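Local structure of polyhedrin (Operophtera brumata cypovirus 19, 5A99) at residues A[120-128]-A[145-156]; A[102-113]-A[179-187]. The protein forms the crystalline matrix of cypovirus polyhedra, the microcrystalline occlusion bodies of an insect virus, which probably protect virions between hosts. All coordinates share one frame; numbering follows the deposited sequence.

Overall arrangement
Both contacts lie in the beta-sheet body of polyhedrin, their centres about 18 Å apart. Interaction 1 lays the loop 145-156 along 120-128, at the outermost strand of a three-stranded antiparallel sheet within the chain; interaction 2 sets strand 184-190 of that sheet against strand 110-116 of the six-stranded sheet. Strands 125-129 and 184-190 are neighbours, and the two contacts meet directly, R127 N lying 2.9 Å from S186 O, a probable hydrogen bond. V128 also packs on P180 and P183, while F126 of interaction 1 reaches F111 and F113 of interaction 2. Each contact also touches the second subunit of the three-chain assembly.

Interaction 1: A[120-128]-A[145-156]; sequences DLGSVWFRV and SERAENYIGPLM
At the edge of the three-stranded antiparallel sheet, strand 125-129 is flanked by the loop 145-156, which runs past it without forming a regular strand. F126 N gives its hydrogen to N150 O at 2.9 Å, with the donor in the carbonyl plane of N150, and W125 CA adds a CA-H...O contact to the same oxygen. Two residues further along the loop, I152 N makes a weak bond to V124 O. Water 1 reinforces this end: it donates to V124 O at 2.6 Å and to L121 O, and accepts from G153 N.

The W125 indole touches both Y151 and N150. W125 CD1 stands over one face of the Y151 ring, 3.7 Å from Y151 CE1, and the five-membered ring of W125 meets the Y151 ring obliquely, the planes at 46°. Along the indole, N150 CB comes within 3.4 Å of W125 NE1. The indole N-H goes to water 2, which lies in the ring plane, donates to S145 O and accepts from R147 N, so it ties the tryptophan to the start of the loop. R127 packs its CB on a face of the indole; its guanidinium is held by Y32 and D214 of the second subunit, and R211 of that subunit makes a cation-pi contact with W125.

On the inner side the contact is apolar. V124 CG1, anti to the backbone N (chi1 177°), meets I152 CG1 at 3.8 Å and M156 SD beside it, the valine and isoleucine crossing at about a right angle. These residues pack on F113 of strand 110-116. I152 carries CG1 between its backbone N and carbonyl carbon (chi1 58°), and from there I152 CD1 reaches F126 CB at 3.6 Å.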
# COMPACT_ATOMS: atom_id res chain seq x y z
N ASP A 120 -11.50 7.56 -18.02
CA ASP A 120 -12.92 7.32 -17.95
C ASP A 120 -13.49 8.31 -16.96
O ASP A 120 -13.36 8.15 -15.75
CB ASP A 120 -13.17 5.90 -17.46
CG ASP A 120 -14.62 5.64 -17.15
OD1 ASP A 120 -15.48 6.43 -17.60
OD2 ASP A 120 -14.91 4.64 -16.47
N LEU A 121 -14.10 9.36 -17.48
CA LEU A 121 -14.61 10.43 -16.63
C LEU A 121 -15.68 9.94 -15.65
O LEU A 121 -15.79 10.46 -14.55
CB LEU A 121 -15.14 11.58 -17.48
CG LEU A 121 -14.09 12.42 -18.21
CD1 LEU A 121 -14.75 13.37 -19.21
CD2 LEU A 121 -13.24 13.20 -17.22
N GLY A 122 -16.46 8.95 -16.07
CA GLY A 122 -17.44 8.32 -15.20
C GLY A 122 -16.84 7.53 -14.05
O GLY A 122 -17.54 7.11 -13.14
N SER A 123 -15.53 7.32 -14.09
CA SER A 123 -14.87 6.62 -12.99
C SER A 123 -14.19 7.60 -12.04
O SER A 123 -13.68 7.21 -10.99
CB SER A 123 -13.84 5.62 -13.54
OG SER A 123 -12.66 6.28 -13.97
N VAL A 124 -14.16 8.87 -12.39
CA VAL A 124 -13.44 9.83 -11.55
C VAL A 124 -14.21 10.09 -10.25
O VAL A 124 -15.31 10.64 -10.25
CB VAL A 124 -13.15 11.15 -12.28
CG1 VAL A 124 -12.49 12.11 -11.34
CG2 VAL A 124 -12.27 10.90 -13.50
N TRP A 125 -13.60 9.69 -9.13
CA TRP A 125 -14.24 9.70 -7.84
C TRP A 125 -13.29 10.32 -6.83
O TRP A 125 -12.12 9.99 -6.80
CB TRP A 125 -14.62 8.27 -7.44
CG TRP A 125 -15.12 8.12 -6.04
CD1 TRP A 125 -16.37 8.42 -5.59
CD2 TRP A 125 -14.39 7.60 -4.91
NE1 TRP A 125 -16.47 8.14 -4.25
CE2 TRP A 125 -15.27 7.63 -3.81
CE3 TRP A 125 -13.10 7.12 -4.73
CZ2 TRP A 125 -14.89 7.20 -2.54
CZ3 TRP A 125 -12.72 6.68 -3.46
CH2 TRP A 125 -13.61 6.73 -2.39
N PHE A 126 -13.80 11.22 -6.00
CA PHE A 126 -12.95 12.01 -5.13
C PHE A 126 -13.74 12.35 -3.87
O PHE A 126 -14.84 12.90 -3.96
CB PHE A 126 -12.51 13.29 -5.88
CG PHE A 126 -11.61 14.18 -5.09
CD1 PHE A 126 -10.24 13.96 -5.05
CD2 PHE A 126 -12.14 15.25 -4.39
CE1 PHE A 126 -9.43 14.79 -4.31
CE2 PHE A 126 -11.32 16.08 -3.64
CZ PHE A 126 -9.97 15.86 -3.60
N ARG A 127 -13.20 12.00 -2.71
CA ARG A 127 -13.93 12.16 -1.45
C ARG A 127 -13.01 12.61 -0.35
O ARG A 127 -12.04 11.92 -0.00
CB ARG A 127 -14.60 10.83 -1.04
CG ARG A 127 -15.50 10.92 0.21
CD ARG A 127 -15.98 9.56 0.62
NE ARG A 127 -14.84 8.72 0.99
CZ ARG A 127 -14.88 7.39 1.07
NH1 ARG A 127 -15.99 6.73 0.80
NH2 ARG A 127 -13.78 6.73 1.43
N VAL A 128 -13.30 13.79 0.20
CA VAL A 128 -12.59 14.28 1.37
C VAL A 128 -13.41 13.90 2.59
O VAL A 128 -14.46 14.49 2.86
CB VAL A 128 -12.41 15.82 1.33
CG1 VAL A 128 -11.57 16.29 2.52
CG2 VAL A 128 -11.76 16.24 0.04
N SER A 145 -20.66 4.24 0.97
CA SER A 145 -19.47 4.32 0.12
C SER A 145 -19.75 4.93 -1.25
O SER A 145 -18.82 5.24 -2.00
CB SER A 145 -18.90 2.93 -0.08
OG SER A 145 -19.82 2.12 -0.78
N GLU A 146 -21.03 5.07 -1.59
CA GLU A 146 -21.43 5.60 -2.89
C GLU A 146 -22.31 6.84 -2.74
O GLU A 146 -23.48 6.74 -2.35
CB GLU A 146 -22.17 4.54 -3.69
CG GLU A 146 -21.36 3.29 -4.02
CD GLU A 146 -20.27 3.54 -5.05
OE1 GLU A 146 -20.15 4.69 -5.55
OE2 GLU A 146 -19.52 2.58 -5.35
N ARG A 147 -21.75 8.00 -3.05
CA ARG A 147 -22.49 9.25 -3.07
C ARG A 147 -22.20 10.00 -4.37
O ARG A 147 -21.03 10.23 -4.72
CB ARG A 147 -22.13 10.14 -1.87
CG ARG A 147 -22.51 9.59 -0.49
CD ARG A 147 -24.00 9.39 -0.35
NE ARG A 147 -24.40 9.25 1.05
CZ ARG A 147 -25.57 8.76 1.46
NH1 ARG A 147 -26.47 8.32 0.58
NH2 ARG A 147 -25.83 8.71 2.75
N ALA A 148 -23.26 10.37 -5.08
CA ALA A 148 -23.15 11.04 -6.38
C ALA A 148 -22.25 12.28 -6.31
O ALA A 148 -21.56 12.60 -7.26
CB ALA A 148 -24.55 11.44 -6.88
N GLU A 149 -22.25 12.94 -5.16
CA GLU A 149 -21.48 14.17 -4.97
C GLU A 149 -20.00 13.93 -5.21
O GLU A 149 -19.27 14.82 -5.66
CB GLU A 149 -21.69 14.71 -3.55
CG GLU A 149 -23.01 15.42 -3.36
CD GLU A 149 -24.13 14.50 -2.88
OE1 GLU A 149 -23.97 13.25 -2.90
OE2 GLU A 149 -25.17 15.05 -2.48
N ASN A 150 -19.55 12.72 -4.90
CA ASN A 150 -18.14 12.38 -5.03
C ASN A 150 -17.73 11.96 -6.43
O ASN A 150 -16.54 11.78 -6.70
CB ASN A 150 -17.78 11.30 -4.02
CG ASN A 150 -17.99 11.74 -2.58
OD1 ASN A 150 -17.64 12.85 -2.20
ND2 ASN A 150 -18.57 10.86 -1.79
N TYR A 151 -18.70 11.80 -7.33
CA TYR A 151 -18.40 11.53 -8.74
C TYR A 151 -18.32 12.87 -9.46
O TYR A 151 -19.31 13.36 -10.03
CB TYR A 151 -19.43 10.57 -9.34
CG TYR A 151 -19.21 9.16 -8.81
CD1 TYR A 151 -19.80 8.76 -7.63
CD2 TYR A 151 -18.33 8.29 -9.43
CE1 TYR A 151 -19.57 7.51 -7.10
CE2 TYR A 151 -18.09 7.03 -8.91
CZ TYR A 151 -18.72 6.64 -7.75
OH TYR A 151 -18.49 5.38 -7.24
N ILE A 152 -17.11 13.44 -9.42
CA ILE A 152 -16.90 14.86 -9.66
C ILE A 152 -16.66 15.24 -11.12
O ILE A 152 -16.50 16.43 -11.43
CB ILE A 152 -15.71 15.39 -8.84
CG1 ILE A 152 -14.43 14.62 -9.18
CG2 ILE A 152 -15.99 15.26 -7.34
CD1 ILE A 152 -13.16 15.34 -8.82
N GLY A 153 -16.64 14.25 -12.01
CA GLY A 153 -16.33 14.48 -13.42
C GLY A 153 -16.88 15.76 -14.03
O GLY A 153 -16.13 16.55 -14.58
N PRO A 154 -18.19 15.97 -13.94
CA PRO A 154 -18.79 17.13 -14.61
C PRO A 154 -18.47 18.45 -13.91
O PRO A 154 -18.52 19.51 -14.53
CB PRO A 154 -20.29 16.83 -14.56
CG PRO A 154 -20.47 16.00 -13.34
CD PRO A 154 -19.20 15.16 -13.23
N LEU A 155 -18.11 18.38 -12.63
CA LEU A 155 -17.75 19.58 -11.88
C LEU A 155 -16.34 20.04 -12.22
O LEU A 155 -15.91 21.12 -11.81
CB LEU A 155 -17.80 19.31 -10.39
CG LEU A 155 -19.11 18.76 -9.82
CD1 LEU A 155 -19.00 18.76 -8.30
CD2 LEU A 155 -20.33 19.56 -10.32
N MET A 156 -15.61 19.21 -12.95
CA MET A 156 -14.23 19.53 -13.25
C MET A 156 -14.15 20.45 -14.45
O MET A 156 -15.09 20.56 -15.24
CB MET A 156 -13.41 18.26 -13.50
CG MET A 156 -13.54 17.22 -12.41
SD MET A 156 -12.58 15.74 -12.71
CE MET A 156 -11.05 16.19 -11.92
O HOH W 1 -16.98 11.55 -12.04
O HOH W 2 -18.79 8.29 -2.50

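Interaction 2: A[102-113]-A[179-187]; sequences DKGMNEPVSFQF and FPCHPVISF
The E107 carboxylate meets the edge of the H182 imidazole in a His-carboxylate hydrogen bond, the two planes only 17° apart and so nearly coplanar. H182 ND1 donates to E107 OE2 at 2.6 Å, meeting its syn lone pair close to the ring plane. The other oxygen, E107 OE1, takes G104 N at 2.7 Å on the anti side, in a nearly straight bond from somewhat out of the carboxylate plane, which fastens the glutamate across its own type I turn, G104 to E107. With W63 NE1 also bonded to OE2, the carboxylate is gripped at both oxygens, which would probably favour its charged form. The K103 side chain crosses that of H182 at about a right angle, its CG near H182 CE1.

Beyond P108 and P183, whose CG atoms touch, aromatic rings from strand 110-116 meet F179, in the loop before strand 184-190, and F187 on that strand. F111 and F179 form a T-shaped (edge-to-face) pair: the F111 edge, CE2 and CZ, points at the centre of the F179 face, with centroids 5.2 Å apart. F113 meets F187 differently. F113 CE1 sits over the centre of the F187 ring, 3.4 Å from F187 CG, yet the planes are inclined at 47°. F187 CG lies between the backbone N and the carbonyl carbon (chi1 61°), turning that face to F113.

The contact thus joins strand 110-116 of the six-stranded sheet to strand 184-190 of the three-stranded one. F126 of strand 125-129 stacks on F113, I185 and F187 lean on strand 33-40, and L91 of helix 81-92 packs against both E107 and H182.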
# COMPACT_ATOMS: atom_id res chain seq x y z
N ASP A 102 -6.51 24.78 17.37
CA ASP A 102 -7.68 24.39 16.59
C ASP A 102 -7.28 23.79 15.25
O ASP A 102 -7.88 22.82 14.78
CB ASP A 102 -8.56 25.60 16.29
CG ASP A 102 -9.65 25.80 17.31
OD1 ASP A 102 -9.86 24.90 18.16
OD2 ASP A 102 -10.33 26.85 17.25
N LYS A 103 -6.29 24.42 14.63
CA LYS A 103 -5.79 24.00 13.33
C LYS A 103 -4.28 23.92 13.40
O LYS A 103 -3.65 24.61 14.21
CB LYS A 103 -6.21 24.99 12.25
CG LYS A 103 -7.72 25.19 12.13
CD LYS A 103 -8.10 25.85 10.81
CE LYS A 103 -9.49 26.46 10.85
NZ LYS A 103 -10.46 25.70 11.70
N GLY A 104 -3.70 23.07 12.56
CA GLY A 104 -2.27 22.90 12.55
C GLY A 104 -1.62 23.74 11.47
O GLY A 104 -2.18 23.91 10.38
N MET A 105 -0.45 24.29 11.79
CA MET A 105 0.36 24.97 10.80
C MET A 105 0.72 24.01 9.67
O MET A 105 1.01 24.42 8.55
CB MET A 105 1.64 25.50 11.44
CG MET A 105 1.41 26.61 12.43
SD MET A 105 0.29 27.87 11.78
CE MET A 105 0.50 29.15 13.02
N ASN A 106 0.68 22.71 9.98
CA ASN A 106 1.08 21.68 9.03
C ASN A 106 -0.02 21.31 8.04
O ASN A 106 0.22 20.56 7.11
CB ASN A 106 1.57 20.41 9.77
CG ASN A 106 0.52 19.87 10.75
OD1 ASN A 106 -0.36 20.60 11.21
ND2 ASN A 106 0.64 18.58 11.09
N GLU A 107 -1.22 21.84 8.27
CA GLU A 107 -2.38 21.44 7.47
C GLU A 107 -2.56 22.29 6.21
O GLU A 107 -2.28 23.48 6.22
CB GLU A 107 -3.65 21.55 8.31
CG GLU A 107 -3.71 20.61 9.52
CD GLU A 107 -5.05 20.68 10.21
OE1 GLU A 107 -5.31 21.68 10.90
OE2 GLU A 107 -5.85 19.74 10.06
N PRO A 108 -3.06 21.67 5.14
CA PRO A 108 -3.26 22.33 3.84
C PRO A 108 -4.43 23.30 3.89
O PRO A 108 -5.40 23.09 4.62
CB PRO A 108 -3.55 21.16 2.90
CG PRO A 108 -4.20 20.13 3.77
CD PRO A 108 -3.53 20.27 5.12
N VAL A 109 -4.33 24.37 3.11
CA VAL A 109 -5.39 25.35 3.01
C VAL A 109 -6.44 24.92 2.00
O VAL A 109 -7.64 25.12 2.18
CB VAL A 109 -4.82 26.71 2.58
CG1 VAL A 109 -5.92 27.75 2.49
CG2 VAL A 109 -3.75 27.14 3.55
N SER A 110 -5.97 24.31 0.91
CA SER A 110 -6.86 23.98 -0.19
C SER A 110 -6.15 22.97 -1.06
O SER A 110 -4.99 22.61 -0.81
CB SER A 110 -7.22 25.23 -0.99
OG SER A 110 -6.08 25.70 -1.70
N PHE A 111 -6.85 22.51 -2.09
CA PHE A 111 -6.33 21.47 -2.96
C PHE A 111 -6.70 21.71 -4.42
O PHE A 111 -7.65 22.44 -4.74
CB PHE A 111 -6.89 20.11 -2.52
CG PHE A 111 -8.34 19.92 -2.86
CD1 PHE A 111 -8.71 19.47 -4.12
CD2 PHE A 111 -9.34 20.23 -1.95
CE1 PHE A 111 -10.05 19.32 -4.46
CE2 PHE A 111 -10.69 20.07 -2.29
CZ PHE A 111 -11.03 19.61 -3.54
N GLN A 112 -5.94 21.08 -5.32
CA GLN A 112 -6.35 20.92 -6.70
C GLN A 112 -6.13 19.45 -7.09
O GLN A 112 -5.04 18.90 -6.89
CB GLN A 112 -5.60 21.86 -7.65
CG GLN A 112 -5.83 21.54 -9.13
CD GLN A 112 -5.34 22.62 -10.10
OE1 GLN A 112 -5.69 22.60 -11.29
NE2 GLN A 112 -4.50 23.52 -9.62
N PHE A 113 -7.18 18.82 -7.61
CA PHE A 113 -7.10 17.43 -8.04
C PHE A 113 -7.17 17.41 -9.56
O PHE A 113 -8.09 17.98 -10.15
CB PHE A 113 -8.24 16.63 -7.40
CG PHE A 113 -8.28 15.18 -7.80
CD1 PHE A 113 -7.25 14.33 -7.46
CD2 PHE A 113 -9.36 14.67 -8.50
CE1 PHE A 113 -7.29 12.98 -7.80
CE2 PHE A 113 -9.41 13.33 -8.85
CZ PHE A 113 -8.37 12.49 -8.51
N PHE A 179 -15.87 21.20 2.32
CA PHE A 179 -14.92 20.11 2.53
C PHE A 179 -14.40 20.21 3.94
O PHE A 179 -14.21 21.31 4.45
CB PHE A 179 -13.73 20.22 1.57
CG PHE A 179 -14.12 20.15 0.13
CD1 PHE A 179 -14.37 18.93 -0.47
CD2 PHE A 179 -14.24 21.30 -0.62
CE1 PHE A 179 -14.74 18.85 -1.81
CE2 PHE A 179 -14.60 21.25 -1.95
CZ PHE A 179 -14.85 20.02 -2.55
N PRO A 180 -14.17 19.06 4.59
CA PRO A 180 -13.65 19.05 5.95
C PRO A 180 -12.37 19.89 6.12
O PRO A 180 -11.50 19.88 5.24
CB PRO A 180 -13.37 17.56 6.20
CG PRO A 180 -14.41 16.86 5.36
CD PRO A 180 -14.55 17.71 4.12
N CYS A 181 -12.27 20.60 7.24
CA CYS A 181 -11.07 21.36 7.59
C CYS A 181 -9.84 20.49 7.79
O CYS A 181 -8.73 20.93 7.52
CB CYS A 181 -11.29 22.13 8.90
SG CYS A 181 -11.99 23.77 8.72
N HIS A 182 -10.06 19.27 8.28
CA HIS A 182 -8.98 18.36 8.66
C HIS A 182 -9.18 17.08 7.88
O HIS A 182 -9.83 16.14 8.34
CB HIS A 182 -9.01 18.10 10.17
CG HIS A 182 -9.14 19.36 10.98
ND1 HIS A 182 -8.06 20.13 11.33
CD2 HIS A 182 -10.23 19.98 11.49
CE1 HIS A 182 -8.47 21.18 12.03
NE2 HIS A 182 -9.78 21.11 12.14
N PRO A 183 -8.63 17.04 6.66
CA PRO A 183 -9.03 16.10 5.62
C PRO A 183 -8.36 14.74 5.65
O PRO A 183 -7.20 14.59 6.07
CB PRO A 183 -8.64 16.83 4.33
CG PRO A 183 -7.42 17.59 4.71
CD PRO A 183 -7.64 18.02 6.16
N VAL A 184 -9.14 13.75 5.23
CA VAL A 184 -8.64 12.45 4.78
C VAL A 184 -9.09 12.40 3.32
O VAL A 184 -10.19 12.84 3.00
CB VAL A 184 -9.27 11.29 5.56
CG1 VAL A 184 -9.11 9.98 4.80
CG2 VAL A 184 -8.68 11.18 6.98
N ILE A 185 -8.24 11.93 2.42
CA ILE A 185 -8.59 12.01 1.01
C ILE A 185 -8.48 10.68 0.28
O ILE A 185 -7.45 10.01 0.33
CB ILE A 185 -7.74 13.07 0.31
CG1 ILE A 185 -8.13 14.47 0.80
CG2 ILE A 185 -7.94 13.01 -1.19
CD1 ILE A 185 -7.15 15.53 0.38
N SER A 186 -9.57 10.32 -0.39
CA SER A 186 -9.66 9.12 -1.23
C SER A 186 -10.02 9.51 -2.68
O SER A 186 -10.85 10.39 -2.90
CB SER A 186 -10.70 8.15 -0.67
OG SER A 186 -10.48 7.91 0.71
N PHE A 187 -9.40 8.86 -3.66
CA PHE A 187 -9.81 9.03 -5.04
C PHE A 187 -9.53 7.80 -5.91
O PHE A 187 -8.81 6.88 -5.51
CB PHE A 187 -9.22 10.31 -5.66
CG PHE A 187 -7.72 10.33 -5.70
CD1 PHE A 187 -7.03 9.61 -6.65
CD2 PHE A 187 -7.01 11.09 -4.79
CE1 PHE A 187 -5.65 9.63 -6.70
CE2 PHE A 187 -5.63 11.12 -4.84
CZ PHE A 187 -4.94 10.38 -5.79
O HOH W 3 -6.38 20.75 6.39